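Local structure of endonuclease III (Geobacillus stearothermophilus, 1ORN) at residues Pro197-Cys202 against Lys212-Lys217; Ile10-Asp15 against Leu204-Arg209. The protein is a DNA glycosylase of base excision repair carrying a [4Fe-4S] cluster, trapped here as a covalent intermediate with DNA, and probably removes damaged pyrimidines. One frame throughout, in Å; residues are numbered along the deposited sequence.

Contact 1 of 2, residues Pro197-Cys202 against Lys212-Lys217. With SF4 (iron/sulfur cluster), chain F.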
loop_
_atom_site.group_PDB
_atom_site.type_symbol
_atom_site.label_atom_id
_atom_site.label_comp_id
_atom_site.label_asym_id
_atom_site.label_seq_id
_atom_site.Cartn_x
_atom_site.Cartn_y
_atom_site.Cartn_z
ATOM N N PRO C 197 -0.867 -12.855 15.360
ATOM C CA PRO C 197 -2.158 -12.170 15.482
ATOM C C PRO C 197 -2.632 -12.136 16.939
ATOM O O PRO C 197 -2.443 -13.100 17.680
ATOM C CB PRO C 197 -3.071 -12.991 14.568
ATOM C CG PRO C 197 -2.476 -14.361 14.638
ATOM C CD PRO C 197 -0.995 -14.085 14.562
ATOM N N GLN C 198 -3.234 -11.020 17.344
ATOM C CA GLN C 198 -3.720 -10.846 18.712
ATOM C C GLN C 198 -5.154 -11.340 18.891
ATOM O O GLN C 198 -6.001 -10.632 19.437
ATOM C CB GLN C 198 -3.625 -9.375 19.103
ATOM N N CYS C 199 -5.409 -12.565 18.442
ATOM C CA CYS C 199 -6.738 -13.172 18.515
ATOM C C CYS C 199 -7.407 -13.116 19.901
ATOM O O CYS C 199 -8.552 -12.673 20.031
ATOM C CB CYS C 199 -6.663 -14.631 18.042
ATOM S SG CYS C 199 -5.872 -14.881 16.419
ATOM N N PRO C 200 -6.701 -13.563 20.952
ATOM C CA PRO C 200 -7.246 -13.558 22.316
ATOM C C PRO C 200 -7.972 -12.280 22.733
ATOM O O PRO C 200 -8.982 -12.330 23.437
ATOM C CB PRO C 200 -6.015 -13.828 23.171
ATOM C CG PRO C 200 -5.232 -14.771 22.306
ATOM C CD PRO C 200 -5.329 -14.108 20.941
ATOM N N SER C 201 -7.461 -11.137 22.295
ATOM C CA SER C 201 -8.059 -9.855 22.643
ATOM C C SER C 201 -8.731 -9.176 21.455
ATOM O O SER C 201 -9.015 -7.979 21.500
ATOM C CB SER C 201 -6.983 -8.926 23.199
ATOM O OG SER C 201 -5.961 -8.718 22.237
ATOM N N CYS C 202 -8.998 -9.935 20.399
ATOM C CA CYS C 202 -9.613 -9.362 19.206
ATOM C C CYS C 202 -11.132 -9.223 19.282
ATOM O O CYS C 202 -11.844 -10.184 19.577
ATOM C CB CYS C 202 -9.237 -10.190 17.977
ATOM S SG CYS C 202 -9.775 -9.435 16.428
ATOM N N LYS C 212 -10.873 -18.291 15.548
ATOM C CA LYS C 212 -11.404 -19.444 16.274
ATOM C C LYS C 212 -10.540 -20.682 16.022
ATOM O O LYS C 212 -10.371 -21.526 16.908
ATOM C CB LYS C 212 -12.850 -19.722 15.849
ATOM C CG LYS C 212 -13.809 -18.565 16.103
ATOM C CD LYS C 212 -15.235 -18.922 15.706
ATOM C CE LYS C 212 -16.144 -17.699 15.708
ATOM N NZ LYS C 212 -16.244 -17.042 17.040
ATOM N N LYS C 213 -9.992 -20.781 14.814
ATOM C CA LYS C 213 -9.143 -21.909 14.435
ATOM C C LYS C 213 -7.817 -21.876 15.192
ATOM O O LYS C 213 -7.257 -22.921 15.524
ATOM C CB LYS C 213 -8.888 -21.886 12.922
ATOM C CG LYS C 213 -8.106 -23.080 12.366
ATOM C CD LYS C 213 -6.615 -22.981 12.648
ATOM N N ARG C 214 -7.313 -20.675 15.456
ATOM C CA ARG C 214 -6.057 -20.519 16.183
ATOM C C ARG C 214 -6.270 -20.691 17.684
ATOM O O ARG C 214 -5.457 -21.311 18.367
ATOM C CB ARG C 214 -5.445 -19.142 15.900
ATOM C CG ARG C 214 -4.798 -19.014 14.527
ATOM C CD ARG C 214 -4.415 -17.571 14.220
ATOM N NE ARG C 214 -3.681 -17.454 12.961
ATOM C CZ ARG C 214 -2.414 -17.822 12.796
ATOM N NH1 ARG C 214 -1.731 -18.329 13.813
ATOM N NH2 ARG C 214 -1.827 -17.689 11.614
ATOM N N MET C 215 -7.367 -20.138 18.195
ATOM C CA MET C 215 -7.678 -20.239 19.617
ATOM C C MET C 215 -7.848 -21.699 20.020
ATOM O O MET C 215 -7.419 -22.109 21.101
ATOM C CB MET C 215 -8.952 -19.453 19.942
ATOM C CG MET C 215 -8.809 -17.943 19.791
ATOM S SD MET C 215 -7.593 -17.225 20.924
ATOM C CE MET C 215 -8.641 -16.810 22.337
ATOM N N ARG C 216 -8.473 -22.483 19.146
ATOM C CA ARG C 216 -8.690 -23.902 19.405
ATOM C C ARG C 216 -7.342 -24.610 19.480
ATOM O O ARG C 216 -7.241 -25.730 19.982
ATOM C CB ARG C 216 -9.545 -24.515 18.300
ATOM N N LYS C 217 -6.308 -23.943 18.976
ATOM C CA LYS C 217 -4.976 -24.517 18.996
ATOM C C LYS C 217 -4.003 -23.670 19.795
ATOM O O LYS C 217 -3.338 -24.162 20.707
HETATM FE FE1 SF4 F . -8.764 -11.027 15.059
HETATM FE FE2 SF4 F . -7.020 -11.533 12.979
HETATM FE FE3 SF4 F . -7.214 -13.176 15.084
HETATM FE FE4 SF4 F . -9.244 -12.971 13.304
HETATM S S1 SF4 F . -7.170 -13.854 12.886
HETATM S S2 SF4 F . -9.381 -13.170 15.492
HETATM S S3 SF4 F . -9.044 -10.827 12.738
HETATM S S4 SF4 F . -6.444 -11.107 15.176
#
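The sulfur of C199 meets two partners: its SG binds iron FE3 at 2.5 Å, and R214 CD packs against that SG at 3.8 Å. C199 is the second of the four cysteines in the iron-sulfur cluster loop of endonuclease III; C202, the third, holds iron FE1 through SG at 2.3 Å, the turn between them closed by C202 N to C199 O. Helix 209-215 covers the outer side of this loop without any hydrogen bond between the two segments. R214 leaves the helix with CG anti to the carbonyl carbon (chi1 -75°) and runs extended to NE, crossing P197 at about a right angle. P197 CG sits 3.6 Å above one face of the guanidinium, offset toward its rim, with R214 NE 3.7 Å away. That NE is salt-bridged to E210 one turn back, which may help offset the like charge of nearby R151. On the exposed side, M215 lies obliquely across one side of P200. A bend at chi2 (-63°) brings SD to 3.7 Å from P200 CG, and the same sulfur lies beside C199 CB. Beyond it, the terminal methyl CE of M215 rests 3.5 Å from P200 CA.

Contact 2 of 2, residues Ile10-Asp15 against Leu204-Arg209; sequences IRYCLD and LLHLCR. With SF4 (iron/sulfur cluster), chain F.
C13 and L204 form the tight, buried part of this contact: the methyl CD2 of L204 lies 3.6 Å from C13 CA, and the other branch, CD1, comes beside C13 CB. C13 SG, turned beside its own backbone N (chi1 -73°), meets methyls of two leucines, 3.6 Å from L207 CD1 and 3.8 Å from L204 CD2. L152 of helix 143-152 touches C13, L204 and L207, and F187 of helix 177-191 backs L204. What packs here on helix 7-20 is the last part of the iron-sulfur cluster loop. Its C208 is the fourth cysteine ligand, on iron FE4, and as N-cap residue of helix 209-215 its side chain also caps a backbone N in the first turn of that helix. On the solvent side Y12 meets the leucines only loosely, its CD2 4.1 Å from L207 CD2, and its one close approach is to H206, which its ring reaches tip to tip. The two planes stand at 89° with centroids 5.4 Å apart. Y12 CE2 lies in the plane of the imidazole at its edge, 3.4 Å from H206 CE1, but the approach to the tyrosine ring is oblique. H206 CG takes the crowded position between backbone N and carbonyl carbon (chi1 73°), and L207 CG covers one imidazole face near its rim. Y12, H206 and L207 also touch a crystal neighbour, which may influence how they sit.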
loop_
_atom_site.group_PDB
_atom_site.type_symbol
_atom_site.label_atom_id
_atom_site.label_comp_id
_atom_site.label_asym_id
_atom_site.label_seq_id
_atom_site.Cartn_x
_atom_site.Cartn_y
_atom_site.Cartn_z
ATOM N N ILE C 10 -19.321 -7.908 7.381
ATOM C CA ILE C 10 -18.098 -7.276 6.905
ATOM C C ILE C 10 -18.102 -5.803 7.305
ATOM O O ILE C 10 -17.076 -5.264 7.723
ATOM C CB ILE C 10 -17.964 -7.410 5.369
ATOM C CG1 ILE C 10 -17.873 -8.892 4.995
ATOM C CG2 ILE C 10 -16.726 -6.657 4.878
ATOM C CD1 ILE C 10 -17.777 -9.153 3.503
ATOM N N ARG C 11 -19.255 -5.153 7.187
ATOM C CA ARG C 11 -19.360 -3.746 7.560
ATOM C C ARG C 11 -19.145 -3.601 9.065
ATOM O O ARG C 11 -18.639 -2.582 9.536
ATOM C CB ARG C 11 -20.728 -3.180 7.165
ATOM C CG ARG C 11 -20.966 -3.138 5.658
ATOM C CD ARG C 11 -22.308 -2.500 5.317
ATOM N N TYR C 12 -19.528 -4.632 9.810
ATOM C CA TYR C 12 -19.371 -4.646 11.260
ATOM C C TYR C 12 -17.885 -4.710 11.596
ATOM O O TYR C 12 -17.411 -4.032 12.511
ATOM C CB TYR C 12 -20.081 -5.869 11.844
ATOM C CG TYR C 12 -19.934 -6.023 13.339
ATOM C CD1 TYR C 12 -20.834 -5.415 14.216
ATOM C CD2 TYR C 12 -18.892 -6.771 13.877
ATOM C CE1 TYR C 12 -20.695 -5.556 15.593
ATOM C CE2 TYR C 12 -18.745 -6.914 15.248
ATOM C CZ TYR C 12 -19.647 -6.306 16.100
ATOM O OH TYR C 12 -19.494 -6.454 17.460
ATOM N N CYS C 13 -17.160 -5.537 10.847
ATOM C CA CYS C 13 -15.724 -5.707 11.037
ATOM C C CYS C 13 -14.984 -4.410 10.765
ATOM O O CYS C 13 -14.101 -4.020 11.523
ATOM C CB CYS C 13 -15.184 -6.792 10.099
ATOM S SG CYS C 13 -15.645 -8.468 10.563
ATOM N N LEU C 14 -15.347 -3.750 9.671
ATOM C CA LEU C 14 -14.716 -2.494 9.294
ATOM C C LEU C 14 -15.017 -1.397 10.307
ATOM O O LEU C 14 -14.162 -0.558 10.588
ATOM C CB LEU C 14 -15.190 -2.071 7.905
ATOM C CG LEU C 14 -14.776 -3.045 6.795
ATOM C CD1 LEU C 14 -15.357 -2.585 5.470
ATOM C CD2 LEU C 14 -13.255 -3.128 6.728
ATOM N N ASP C 15 -16.229 -1.409 10.854
ATOM C CA ASP C 15 -16.627 -0.415 11.848
ATOM C C ASP C 15 -15.780 -0.563 13.110
ATOM O O ASP C 15 -15.437 0.427 13.759
ATOM C CB ASP C 15 -18.106 -0.579 12.187
ATOM N N LEU C 204 -13.149 -9.037 17.004
ATOM C CA LEU C 204 -13.788 -9.734 15.893
ATOM C C LEU C 204 -13.642 -11.246 16.002
ATOM O O LEU C 204 -14.083 -11.986 15.123
ATOM C CB LEU C 204 -13.195 -9.251 14.566
ATOM C CG LEU C 204 -13.392 -7.768 14.253
ATOM C CD1 LEU C 204 -12.642 -7.431 12.964
ATOM C CD2 LEU C 204 -14.878 -7.449 14.117
ATOM N N LEU C 205 -13.024 -11.699 17.085
ATOM C CA LEU C 205 -12.823 -13.127 17.310
ATOM C C LEU C 205 -14.154 -13.880 17.201
ATOM O O LEU C 205 -14.197 -14.997 16.688
ATOM C CB LEU C 205 -12.229 -13.359 18.707
ATOM C CG LEU C 205 -11.315 -14.564 18.968
ATOM C CD1 LEU C 205 -11.352 -14.876 20.462
ATOM C CD2 LEU C 205 -11.747 -15.779 18.171
ATOM N N HIS C 206 -15.234 -13.257 17.671
ATOM C CA HIS C 206 -16.565 -13.877 17.661
ATOM C C HIS C 206 -17.137 -14.224 16.287
ATOM O O HIS C 206 -18.177 -14.882 16.194
ATOM C CB HIS C 206 -17.576 -12.991 18.393
ATOM C CG HIS C 206 -17.959 -11.758 17.635
ATOM N ND1 HIS C 206 -17.188 -10.616 17.629
ATOM C CD2 HIS C 206 -19.029 -11.493 16.848
ATOM C CE1 HIS C 206 -17.765 -9.700 16.874
ATOM N NE2 HIS C 206 -18.883 -10.206 16.387
ATOM N N LEU C 207 -16.482 -13.782 15.221
ATOM C CA LEU C 207 -16.961 -14.090 13.879
ATOM C C LEU C 207 -15.824 -14.475 12.940
ATOM O O LEU C 207 -16.046 -14.688 11.749
ATOM C CB LEU C 207 -17.743 -12.906 13.291
ATOM C CG LEU C 207 -17.137 -11.497 13.210
ATOM C CD1 LEU C 207 -15.823 -11.500 12.439
ATOM C CD2 LEU C 207 -18.143 -10.571 12.530
ATOM N N CYS C 208 -14.611 -14.579 13.474
ATOM C CA CYS C 208 -13.461 -14.913 12.645
ATOM C C CYS C 208 -13.125 -16.399 12.564
ATOM O O CYS C 208 -12.827 -17.039 13.573
ATOM C CB CYS C 208 -12.231 -14.141 13.119
ATOM S SG CYS C 208 -10.798 -14.406 12.070
ATOM N N ARG C 209 -13.159 -16.938 11.348
ATOM C CA ARG C 209 -12.852 -18.345 11.111
ATOM C C ARG C 209 -11.402 -18.655 11.464
ATOM O O ARG C 209 -11.101 -19.710 12.026
ATOM C CB ARG C 209 -13.118 -18.698 9.652
HETATM FE FE1 SF4 F . -8.764 -11.027 15.059
HETATM FE FE2 SF4 F . -7.020 -11.533 12.979
HETATM FE FE3 SF4 F . -7.214 -13.176 15.084
HETATM FE FE4 SF4 F . -9.244 -12.971 13.304
HETATM S S1 SF4 F . -7.170 -13.854 12.886
HETATM S S2 SF4 F . -9.381 -13.170 15.492
HETATM S S3 SF4 F . -9.044 -10.827 12.738
HETATM S S4 SF4 F . -6.444 -11.107 15.176
#

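How the contacts relate
From the N terminus the chain first meets contact 2 on helix 7-20, then runs through the long helical body, 188 residues in all, before residues 204-209 return to close that loop. Contact 1 begins inside this span, at 197-202, and ends beyond it, on helix 209-215, closing a loop of nine residues; the two therefore cross. Residues 204-209 lie within the short loop, so the cluster loop touches the N-terminal helix in contact 2 and the C-terminal helix in contact 1. K212 NZ joins them directly, with probable hydrogen bonds to L205 O at 2.9 Å and H206 O at 3.0 Å. C199 O also packs on L205 CG, and both contacts border the same iron-sulfur cluster.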